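Local coordinates for antifreeze protein type II (Clupea harengus, PDB 2PY2) that probably binds ice in a calcium-dependent manner and hinders its growth, through a C-type lectin-like domain, at residues A[32-40]-A[121-129]. Residues are numbered along the deposited sequence; the frame is centred on the assembly and turned at random.
Sequences CMKEGANLA and HSSICAKPL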
ATOM      1  N   CYS A  32       9.955  -1.497  -5.620  1.00 18.43           N
ATOM      2  CA  CYS A  32       9.366  -0.303  -6.231  1.00 18.52           C
ATOM      3  C   CYS A  32      10.437   0.739  -6.551  1.00 18.77           C
ATOM      4  O   CYS A  32      10.387   1.409  -7.590  1.00 16.56           O
ATOM      5  CB  CYS A  32       8.343   0.372  -5.313  1.00 20.56           C
ATOM      6  SG  CYS A  32       6.819  -0.531  -4.870  1.00 20.56           S
ATOM      7  N   MET A  33      11.401   0.880  -5.649  1.00 17.21           N
ATOM      8  CA  MET A  33      12.461   1.857  -5.831  1.00 19.59           C
ATOM      9  C   MET A  33      13.280   1.606  -7.081  1.00 20.30           C
ATOM     10  O   MET A  33      13.827   2.540  -7.656  1.00 21.47           O
ATOM     11  CB  MET A  33      13.362   1.876  -4.602  1.00 19.38           C
ATOM     12  CG  MET A  33      12.673   2.476  -3.396  1.00 19.21           C
ATOM     13  SD  MET A  33      13.665   2.295  -1.930  1.00 21.16           S
ATOM     14  CE  MET A  33      14.909   3.605  -2.180  1.00 22.23           C
ATOM     15  N   LYS A  34      13.362   0.349  -7.499  1.00 21.83           N
ATOM     16  CA  LYS A  34      14.114   0.005  -8.704  1.00 25.19           C
ATOM     17  C   LYS A  34      13.449   0.620  -9.931  1.00 26.74           C
ATOM     18  O   LYS A  34      14.075   0.768 -10.984  1.00 26.82           O
ATOM     19  CB  LYS A  34      14.195  -1.511  -8.863  1.00 27.65           C
ATOM     20  CG  LYS A  34      15.240  -2.160  -7.977  1.00 30.34           C
ATOM     21  CD  LYS A  34      15.329  -3.665  -8.206  1.00 34.54           C
ATOM     22  CE  LYS A  34      14.135  -4.398  -7.618  1.00 36.78           C
ATOM     23  NZ  LYS A  34      14.239  -5.874  -7.812  1.00 38.46           N
ATOM     24  N   GLU A  35      12.181   0.988  -9.782  1.00 27.06           N
ATOM     25  CA  GLU A  35      11.411   1.583 -10.867  1.00 27.67           C
ATOM     26  C   GLU A  35      11.126   3.064 -10.625  1.00 25.76           C
ATOM     27  O   GLU A  35      10.225   3.635 -11.239  1.00 25.11           O
ATOM     28  CB  GLU A  35      10.082   0.841 -11.028  1.00 32.31           C
ATOM     29  CG  GLU A  35      10.220  -0.650 -11.273  1.00 37.62           C
ATOM     30  CD  GLU A  35      10.880  -0.954 -12.599  1.00 41.64           C
ATOM     31  OE1 GLU A  35      10.328  -0.546 -13.646  1.00 43.54           O
ATOM     32  OE2 GLU A  35      11.951  -1.603 -12.594  1.00 44.36           O
ATOM     33  N   GLY A  36      11.889   3.686  -9.732  1.00 21.99           N
ATOM     34  CA  GLY A  36      11.673   5.090  -9.430  1.00 19.15           C
ATOM     35  C   GLY A  36      10.330   5.309  -8.758  1.00 18.77           C
ATOM     36  O   GLY A  36       9.740   6.388  -8.852  1.00 17.75           O
ATOM     37  N   ALA A  37       9.853   4.280  -8.064  1.00 17.52           N
ATOM     38  CA  ALA A  37       8.560   4.336  -7.383  1.00 17.51           C
ATOM     39  C   ALA A  37       8.664   4.086  -5.876  1.00 17.17           C
ATOM     40  O   ALA A  37       9.752   3.890  -5.336  1.00 16.35           O
ATOM     41  CB  ALA A  37       7.607   3.309  -8.011  1.00 16.93           C
ATOM     42  N   ASN A  38       7.513   4.118  -5.210  1.00 16.15           N
ATOM     43  CA  ASN A  38       7.407   3.866  -3.770  1.00 15.72           C
ATOM     44  C   ASN A  38       6.174   3.008  -3.588  1.00 15.19           C
ATOM     45  O   ASN A  38       5.291   3.030  -4.446  1.00 15.62           O
ATOM     46  CB  ASN A  38       7.158   5.166  -3.001  1.00 16.57           C
ATOM     47  CG  ASN A  38       8.406   5.989  -2.815  1.00 18.38           C
ATOM     48  OD1 ASN A  38       9.313   5.590  -2.098  1.00 18.06           O
ATOM     49  ND2 ASN A  38       8.457   7.148  -3.463  1.00 20.01           N
ATOM     50  N   LEU A  39       6.099   2.244  -2.501  1.00 13.43           N
ATOM     51  CA  LEU A  39       4.873   1.501  -2.251  1.00 13.16           C
ATOM     52  C   LEU A  39       3.833   2.612  -2.242  1.00 12.31           C
ATOM     53  O   LEU A  39       4.075   3.690  -1.706  1.00 13.00           O
ATOM     54  CB  LEU A  39       4.931   0.778  -0.910  1.00 12.21           C
ATOM     55  CG  LEU A  39       5.736  -0.518  -0.994  1.00 12.83           C
ATOM     56  CD1 LEU A  39       5.924  -1.123   0.393  1.00 11.59           C
ATOM     57  CD2 LEU A  39       5.000  -1.506  -1.927  1.00 13.24           C
ATOM     58  N   ALA A  40       2.669   2.351  -2.826  1.00 10.69           N
ATOM     59  CA  ALA A  40       1.645   3.381  -2.968  1.00 12.15           C
ATOM     60  C   ALA A  40       1.013   3.977  -1.730  1.00 11.39           C
ATOM     61  O   ALA A  40       0.863   3.316  -0.714  1.00 13.30           O
ATOM     62  CB  ALA A  40       0.537   2.866  -3.885  1.00 12.33           C
ATOM     63  N   HIS A 121       3.684 -10.578   0.931  1.00 11.20           N
ATOM     64  CA  HIS A 121       2.470 -10.204   0.210  1.00 12.98           C
ATOM     65  C   HIS A 121       2.783  -9.533  -1.117  1.00 14.02           C
ATOM     66  O   HIS A 121       3.913  -9.097  -1.366  1.00 13.81           O
ATOM     67  CB  HIS A 121       1.610  -9.250   1.041  1.00 12.93           C
ATOM     68  CG  HIS A 121       0.964  -9.894   2.224  1.00 12.84           C
ATOM     69  ND1 HIS A 121       0.037 -10.906   2.101  1.00 13.42           N
ATOM     70  CD2 HIS A 121       1.097  -9.663   3.550  1.00 13.71           C
ATOM     71  CE1 HIS A 121      -0.376 -11.269   3.303  1.00 13.12           C
ATOM     72  NE2 HIS A 121       0.254 -10.532   4.200  1.00 12.71           N
ATOM     73  N   SER A 122       1.774  -9.478  -1.980  1.00 13.07           N
ATOM     74  CA  SER A 122       1.897  -8.809  -3.258  1.00 12.77           C
ATOM     75  C   SER A 122       1.924  -7.341  -2.857  1.00 12.01           C
ATOM     76  O   SER A 122       1.780  -7.030  -1.677  1.00 11.36           O
ATOM     77  CB  SER A 122       0.666  -9.091  -4.114  1.00 14.87           C
ATOM     78  OG  SER A 122       0.539 -10.480  -4.328  1.00 18.34           O
ATOM     79  N   SER A 123       2.093  -6.435  -3.810  1.00 12.87           N
ATOM     80  CA  SER A 123       2.142  -5.032  -3.432  1.00 14.29           C
ATOM     81  C   SER A 123       1.712  -4.073  -4.526  1.00 13.95           C
ATOM     82  O   SER A 123       1.577  -4.450  -5.692  1.00 14.44           O
ATOM     83  CB  SER A 123       3.555  -4.677  -2.952  1.00 15.57           C
ATOM     84  OG  SER A 123       4.518  -4.935  -3.963  1.00 15.21           O
ATOM     85  N   ILE A 124       1.484  -2.827  -4.129  1.00 13.85           N
ATOM     86  CA  ILE A 124       1.076  -1.787  -5.060  1.00 14.16           C
ATOM     87  C   ILE A 124       2.159  -0.725  -5.085  1.00 14.85           C
ATOM     88  O   ILE A 124       2.512  -0.189  -4.030  1.00 12.63           O
ATOM     89  CB  ILE A 124      -0.214  -1.073  -4.604  1.00 15.27           C
ATOM     90  CG1 ILE A 124      -1.269  -2.092  -4.153  1.00 16.64           C
ATOM     91  CG2 ILE A 124      -0.717  -0.169  -5.728  1.00 17.25           C
ATOM     92  CD1 ILE A 124      -1.684  -3.073  -5.214  1.00 17.18           C
ATOM     93  N   CYS A 125       2.684  -0.416  -6.269  1.00 14.46           N
ATOM     94  CA  CYS A 125       3.704   0.623  -6.397  1.00 17.18           C
ATOM     95  C   CYS A 125       3.085   1.825  -7.105  1.00 16.84           C
ATOM     96  O   CYS A 125       2.155   1.681  -7.905  1.00 15.50           O
ATOM     97  CB  CYS A 125       4.912   0.159  -7.230  1.00 22.00           C
ATOM     98  SG  CYS A 125       5.967  -1.203  -6.605  1.00 30.05           S
ATOM     99  N   ALA A 126       3.593   3.013  -6.810  1.00 15.21           N
ATOM    100  CA  ALA A 126       3.086   4.219  -7.453  1.00 17.68           C
ATOM    101  C   ALA A 126       4.197   5.242  -7.608  1.00 19.04           C
ATOM    102  O   ALA A 126       5.174   5.230  -6.863  1.00 18.15           O
ATOM    103  CB  ALA A 126       1.936   4.810  -6.643  1.00 16.02           C
ATOM    104  N   LYS A 127       4.043   6.117  -8.596  1.00 20.87           N
ATOM    105  CA  LYS A 127       5.008   7.175  -8.859  1.00 21.62           C
ATOM    106  C   LYS A 127       4.332   8.237  -9.713  1.00 24.06           C
ATOM    107  O   LYS A 127       3.394   7.945 -10.455  1.00 21.91           O
ATOM    108  CB  LYS A 127       6.254   6.621  -9.569  1.00 21.93           C
ATOM    109  CG  LYS A 127       6.000   5.926 -10.900  1.00 21.90           C
ATOM    110  CD  LYS A 127       7.306   5.444 -11.523  1.00 22.41           C
ATOM    111  CE  LYS A 127       7.068   4.672 -12.808  1.00 23.21           C
ATOM    112  NZ  LYS A 127       8.349   4.261 -13.460  1.00 24.39           N
ATOM    113  N   PRO A 128       4.777   9.496  -9.598  1.00 27.13           N
ATOM    114  CA  PRO A 128       4.155  10.553 -10.400  1.00 28.80           C
ATOM    115  C   PRO A 128       4.277  10.353 -11.910  1.00 30.52           C
ATOM    116  O   PRO A 128       5.221   9.732 -12.401  1.00 29.53           O
ATOM    117  CB  PRO A 128       4.860  11.821  -9.911  1.00 29.26           C
ATOM    118  CG  PRO A 128       6.182  11.319  -9.408  1.00 29.73           C
ATOM    119  CD  PRO A 128       5.802  10.052  -8.698  1.00 27.12           C
ATOM    120  N   LEU A 129       3.294  10.872 -12.636  1.00 32.73           N
ATOM    121  CA  LEU A 129       3.275  10.779 -14.089  1.00 36.12           C
ATOM    122  C   LEU A 129       4.265  11.806 -14.631  1.00 37.56           C
ATOM    123  O   LEU A 129       4.222  12.972 -14.239  1.00 37.65           O
ATOM    124  CB  LEU A 129       1.867  11.083 -14.609  1.00 36.65           C
ATOM    125  CG  LEU A 129       1.641  11.091 -16.124  1.00 38.37           C
ATOM    126  CD1 LEU A 129       1.857   9.696 -16.693  1.00 39.02           C
ATOM    127  CD2 LEU A 129       0.230  11.570 -16.419  1.00 38.39           C
TER
HETATM  128  O   HOH W   1       6.250   7.475  -5.378  1.00 31.70           O
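K127 meets the turn at residues 35-37 along most of its side chain. CB lies 3.6 Å from G36 O and also touches the methyl of A37. With CG set between the backbone N and the carbonyl carbon (chi1 58°) and the chain extended beyond it, CD passes the carbonyl oxygens of both E35 and G36, CE stays beside E35 O, and NZ ends 3.0 Å from E35 O. The donor lies in that carbonyl plane, at a C=O...N angle of 159°, so the ammonium binds the main chain of E35. The carboxylate, with E35 OE1 5.2 Å from K127 NZ, is close enough only for a probable longer-range attraction. W8 supplies a cation-pi partner for the same lysine.

The turn itself is a Schellman motif closing helix 25-33: A37 N bonds to C32 O and G36 N to M33 O, with G36, the C-prime residue, at positive phi. C32 O also accepts from E35 N, which arrives on the face of its plane opposite to A37 N. The chain then enters strand 38-39, antiparallel to the C-terminal strand 121-128. N38 and A126 form the hydrogen-bonded pair, N38 N to A126 O at 3.1 Å and A126 N to N38 O at 2.9 Å, and A40 N extends the pairing to I124 O. A disulfide between C32 SG and C125 SG (2.0 Å, chi3 -86°) ties the helix end to this strand, as is characteristic of the C-type lectin fold.

L39 CD2 rests 3.6 Å from S123 CB, while W25 and A28 of the helix also contact this leucine. Beside the strand pairing, A40 CB packs 3.7 Å from A126 CB and also touches I124 CG2. A water accepts from N38 ND2 and donates to A126 O; N38 OD1 instead accepts from Q29 NE2.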